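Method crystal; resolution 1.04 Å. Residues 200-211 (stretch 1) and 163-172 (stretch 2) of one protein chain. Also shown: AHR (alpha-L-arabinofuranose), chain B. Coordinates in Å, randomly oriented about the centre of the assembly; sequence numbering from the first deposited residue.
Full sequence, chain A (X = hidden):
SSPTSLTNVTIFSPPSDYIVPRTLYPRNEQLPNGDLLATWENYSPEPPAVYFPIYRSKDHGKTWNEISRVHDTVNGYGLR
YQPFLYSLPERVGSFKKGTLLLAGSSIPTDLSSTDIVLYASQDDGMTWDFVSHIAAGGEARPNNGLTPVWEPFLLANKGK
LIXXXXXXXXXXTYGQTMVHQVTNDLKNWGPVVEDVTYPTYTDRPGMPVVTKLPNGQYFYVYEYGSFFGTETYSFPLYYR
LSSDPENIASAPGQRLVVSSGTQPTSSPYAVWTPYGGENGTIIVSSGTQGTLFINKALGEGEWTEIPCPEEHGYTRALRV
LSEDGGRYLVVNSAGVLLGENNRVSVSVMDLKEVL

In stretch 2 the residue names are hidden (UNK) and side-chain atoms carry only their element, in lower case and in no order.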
# COMPACT_ATOMS: atom_id res chain seq x y z
N THR A 200 -20.42 14.59 -3.33
CA THR A 200 -20.64 15.12 -2.01
C THR A 200 -19.33 15.56 -1.43
O THR A 200 -18.39 14.75 -1.35
CB THR A 200 -21.27 14.07 -1.12
OG1 THR A 200 -22.43 13.54 -1.74
CG2 THR A 200 -21.65 14.65 0.24
N TYR A 201 -19.20 16.84 -1.03
CA TYR A 201 -17.92 17.38 -0.60
C TYR A 201 -17.25 16.58 0.52
O TYR A 201 -16.04 16.37 0.52
CB TYR A 201 -18.12 18.86 -0.19
CG TYR A 201 -16.79 19.46 0.33
CD1 TYR A 201 -15.83 19.87 -0.59
CD2 TYR A 201 -16.54 19.54 1.70
CE1 TYR A 201 -14.63 20.39 -0.11
CE2 TYR A 201 -15.33 20.06 2.15
CZ TYR A 201 -14.40 20.48 1.25
OH TYR A 201 -13.19 20.99 1.70
N THR A 202 -18.04 16.16 1.50
CA THR A 202 -17.52 15.46 2.64
C THR A 202 -17.09 14.02 2.34
O THR A 202 -16.49 13.39 3.24
CB THR A 202 -18.50 15.47 3.83
OG1 THR A 202 -19.74 14.94 3.37
CG2 THR A 202 -18.71 16.89 4.37
N ASP A 203 -17.35 13.51 1.15
CA ASP A 203 -16.80 12.19 0.79
C ASP A 203 -15.27 12.28 0.69
O ASP A 203 -14.70 13.22 0.12
CB ASP A 203 -17.38 11.70 -0.51
CG ASP A 203 -18.82 11.23 -0.44
OD1 ASP A 203 -19.43 11.32 0.64
OD2 ASP A 203 -19.30 10.73 -1.50
N ARG A 204 -14.63 11.24 1.21
CA ARG A 204 -13.16 11.12 1.21
C ARG A 204 -12.81 9.68 0.83
O ARG A 204 -12.39 8.86 1.66
CB ARG A 204 -12.54 11.51 2.59
CG ARG A 204 -12.76 12.98 2.90
CD ARG A 204 -12.29 13.33 4.35
NE ARG A 204 -10.89 13.03 4.50
CZ ARG A 204 -9.89 13.77 4.11
NH1 ARG A 204 -10.07 15.00 3.68
NH2 ARG A 204 -8.68 13.27 4.19
N PRO A 205 -12.93 9.32 -0.46
CA PRO A 205 -12.33 8.08 -0.92
C PRO A 205 -10.82 8.19 -0.74
O PRO A 205 -10.24 9.28 -0.94
CB PRO A 205 -12.76 8.03 -2.38
CG PRO A 205 -12.81 9.48 -2.80
CD PRO A 205 -13.44 10.16 -1.59
N GLY A 206 -10.16 7.09 -0.39
CA GLY A 206 -8.72 7.11 -0.15
C GLY A 206 -8.12 5.74 -0.21
O GLY A 206 -8.77 4.70 -0.14
N MET A 207 -6.78 5.72 -0.25
CA MET A 207 -5.93 4.58 -0.01
C MET A 207 -6.05 3.52 -1.10
O MET A 207 -6.43 2.39 -0.88
CB MET A 207 -6.21 3.96 1.36
CG MET A 207 -6.16 5.02 2.48
SD MET A 207 -6.06 4.35 4.16
CE MET A 207 -4.30 3.95 4.23
N PRO A 208 -5.65 3.89 -2.35
CA PRO A 208 -5.83 2.96 -3.48
C PRO A 208 -4.80 1.86 -3.48
O PRO A 208 -3.58 2.12 -3.37
CB PRO A 208 -5.65 3.89 -4.70
CG PRO A 208 -4.69 4.97 -4.20
CD PRO A 208 -5.06 5.18 -2.75
N VAL A 209 -5.27 0.63 -3.71
CA VAL A 209 -4.39 -0.51 -3.86
C VAL A 209 -4.93 -1.32 -5.05
O VAL A 209 -6.14 -1.50 -5.17
CB VAL A 209 -4.29 -1.35 -2.58
CG1 VAL A 209 -3.53 -2.65 -2.80
CG2 VAL A 209 -3.67 -0.54 -1.45
N VAL A 210 -4.04 -1.82 -5.92
CA VAL A 210 -4.48 -2.48 -7.17
C VAL A 210 -3.85 -3.86 -7.23
O VAL A 210 -2.67 -4.03 -6.89
CB VAL A 210 -4.10 -1.65 -8.39
CG1 VAL A 210 -4.58 -2.30 -9.67
CG2 VAL A 210 -4.66 -0.25 -8.29
N THR A 211 -4.59 -4.82 -7.75
CA THR A 211 -4.02 -6.12 -8.13
C THR A 211 -4.59 -6.53 -9.48
O THR A 211 -5.80 -6.42 -9.73
CB THR A 211 -4.23 -7.17 -7.03
OG1 THR A 211 -3.44 -8.35 -7.34
CG2 THR A 211 -5.63 -7.64 -6.83
N UNK A 163 1.66 5.75 -10.84
CA UNK A 163 1.58 5.99 -9.41
C UNK A 163 0.16 6.48 -9.09
O UNK A 163 -0.23 7.55 -9.51
s UNK A 163 2.55 7.24 -7.14
c UNK A 163 2.58 7.03 -8.94
N UNK A 164 -0.58 5.62 -8.40
CA UNK A 164 -1.89 5.97 -7.83
C UNK A 164 -1.67 6.58 -6.47
O UNK A 164 -0.82 6.11 -5.71
c UNK A 164 -2.32 2.00 -10.29
o UNK A 164 -3.51 1.44 -12.25
c UNK A 164 -2.13 2.80 -9.19
c UNK A 164 -4.19 3.35 -10.94
c UNK A 164 -2.98 3.90 -8.94
c UNK A 164 -3.35 2.27 -11.18
c UNK A 164 -4.01 4.15 -9.82
c UNK A 164 -2.76 4.74 -7.69
N UNK A 165 -2.47 7.59 -6.10
CA UNK A 165 -2.33 8.20 -4.76
C UNK A 165 -3.60 8.94 -4.44
O UNK A 165 -4.49 9.13 -5.26
c UNK A 165 -0.32 11.12 -7.78
c UNK A 165 -0.44 10.07 -6.92
c UNK A 165 -1.29 12.54 -6.15
o UNK A 165 -0.67 13.40 -8.30
c UNK A 165 -1.07 9.07 -4.66
c UNK A 165 -1.40 11.49 -5.27
c UNK A 165 -0.75 12.35 -7.41
c UNK A 165 -0.97 10.22 -5.64
N UNK A 166 -3.72 9.32 -3.15
CA UNK A 166 -4.82 10.10 -2.65
C UNK A 166 -4.48 11.59 -2.72
O UNK A 166 -3.32 11.95 -2.44
c UNK A 166 -5.16 9.73 -1.22
o UNK A 166 -5.34 8.33 -1.08
N UNK A 167 -5.45 12.43 -3.07
CA UNK A 167 -5.18 13.82 -3.40
C UNK A 167 -6.19 14.72 -2.76
O UNK A 167 -7.40 14.55 -3.01
c UNK A 167 -5.20 13.97 -4.91
o UNK A 167 -4.24 16.12 -4.65
o UNK A 167 -4.68 15.43 -6.70
c UNK A 167 -4.69 15.26 -5.46
N UNK A 168 -5.78 15.70 -1.98
CA UNK A 168 -6.63 16.72 -1.45
C UNK A 168 -6.47 18.08 -2.16
O UNK A 168 -7.10 19.07 -1.74
c UNK A 168 -6.42 16.91 0.05
o UNK A 168 -7.39 17.09 2.83
c UNK A 168 -6.93 15.97 2.35
c UNK A 168 -6.91 15.71 0.88
n UNK A 168 -6.59 15.06 3.13
N UNK A 169 -5.69 18.15 -3.23
CA UNK A 169 -5.40 19.45 -3.82
C UNK A 169 -6.60 20.09 -4.52
O UNK A 169 -6.65 21.32 -4.64
c UNK A 169 -1.74 18.75 -4.98
n UNK A 169 -1.84 16.03 -7.31
n UNK A 169 -2.08 17.55 -5.74
n UNK A 169 -0.06 17.37 -6.84
c UNK A 169 -1.29 16.98 -6.62
c UNK A 169 -4.20 19.37 -4.77
c UNK A 169 -2.91 19.11 -4.09
N UNK A 170 -7.57 19.31 -4.98
CA UNK A 170 -8.78 19.93 -5.58
C UNK A 170 -9.82 20.24 -4.50
O UNK A 170 -10.96 19.78 -4.53
c UNK A 170 -9.32 19.04 -6.64
o UNK A 170 -10.45 20.91 -7.52
c UNK A 170 -10.30 19.68 -7.65
o UNK A 170 -10.79 18.85 -8.49
N UNK A 171 -9.38 21.07 -3.54
CA UNK A 171 -10.10 21.27 -2.27
C UNK A 171 -11.32 22.15 -2.46
O UNK A 171 -12.20 22.24 -1.66
c UNK A 171 -8.48 23.15 -1.61
c UNK A 171 -9.15 21.85 -1.22
o UNK A 171 -8.22 23.55 -2.72
n UNK A 171 -8.06 23.92 -0.62
N UNK A 172 -11.41 22.88 -3.57
CA UNK A 172 -12.65 23.66 -3.73
C UNK A 172 -13.83 22.76 -4.02
O UNK A 172 -14.97 23.20 -3.83
c UNK A 172 -12.50 24.64 -4.86
O5 AHR B . -3.82 10.12 7.40
C5 AHR B . -4.02 10.28 5.95
C4 AHR B . -5.41 9.84 5.62
O4 AHR B . -5.48 8.42 5.79
C3 AHR B . -5.78 10.09 4.16
O3 AHR B . -6.35 11.40 4.03
C2 AHR B . -6.80 8.97 3.88
O2 AHR B . -6.77 8.50 2.53
C1 AHR B . -6.45 7.88 4.89
O1 AHR B . -7.61 7.57 5.73

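Position 163 has two side-chain atoms, one carbon and one sulfur. Carbon followed by a terminal sulfur is Cys 163. It lies in the strand, and its side chain is out of reach of stretch 1.

Position 164 has one carbon, then a six-carbon ring bearing an oxygen. Its CA-to-CB bond points toward stretch 1. CG2 of Val 210 sits 4.1 Å from the ring centroid, over one face. The hydroxylated ring makes this Tyr 164. Val 210 CG2 comes to 3.8 Å from Tyr 164 CE2, and Pro 208 CG is 4.0 Å from Tyr 164 CB.

Position 165 has the same atoms: one carbon and a six-carbon ring with an oxygen. It is Tyr 165. Its CA-to-CB bond points away from stretch 1, as strand alternation predicts. Its backbone still takes part, with Pro 208 CG 3.9 Å from Tyr 165 N.

Position 166 has one carbon and one oxygen. The oxygen lies 3.1 Å from Met 207 N. A single carbon ending in oxygen is Ser 166. Met 207 N donates a nearly straight hydrogen bond to Ser 166 OG. Pro 208 CD is 3.6 Å from the same OG.

Position 167 has two carbons, the second carrying two oxygens. This short carboxylate is Asp 167. It points away from stretch 1.

Position 168 has three carbons, the third carrying one oxygen and one nitrogen. The amide approaches the guanidinium of Arg 204. This is Gln 168. The amide is probably turned over in the model, so its contact with Arg 204 cannot be assigned atom by atom.

Position 169 has three carbons, a nitrogen, then a carbon carrying two more nitrogens. This guanidinium is Arg 169. Its NE lies 2.8 Å from Asp 167 OD1 in a salt bridge within the stretch.

Position 170 has two carbons, the second with two oxygens. It is Asp 170, out of reach of stretch 1.

Position 171 has two carbons, the second bearing one oxygen and one nitrogen. It is Asn 171. Its backbone O meets the edge of the Tyr 201 ring, 3.4 Å from CE1.

Position 172 has a single carbon. It is Ala 172, pointing away.

The two strands run nearly antiparallel. Pro 208 and Val 210 pack against Tyr 164, while Ser 166 anchors the backbone at Met 207. Near the sugar, Arg 204 NH2 lies 3.0 Å from AHR O3. Gly 206 leaves room for the sugar: a CB there would clash with AHR O2.

Stretch 2 163-172: CYYSDQRDNA
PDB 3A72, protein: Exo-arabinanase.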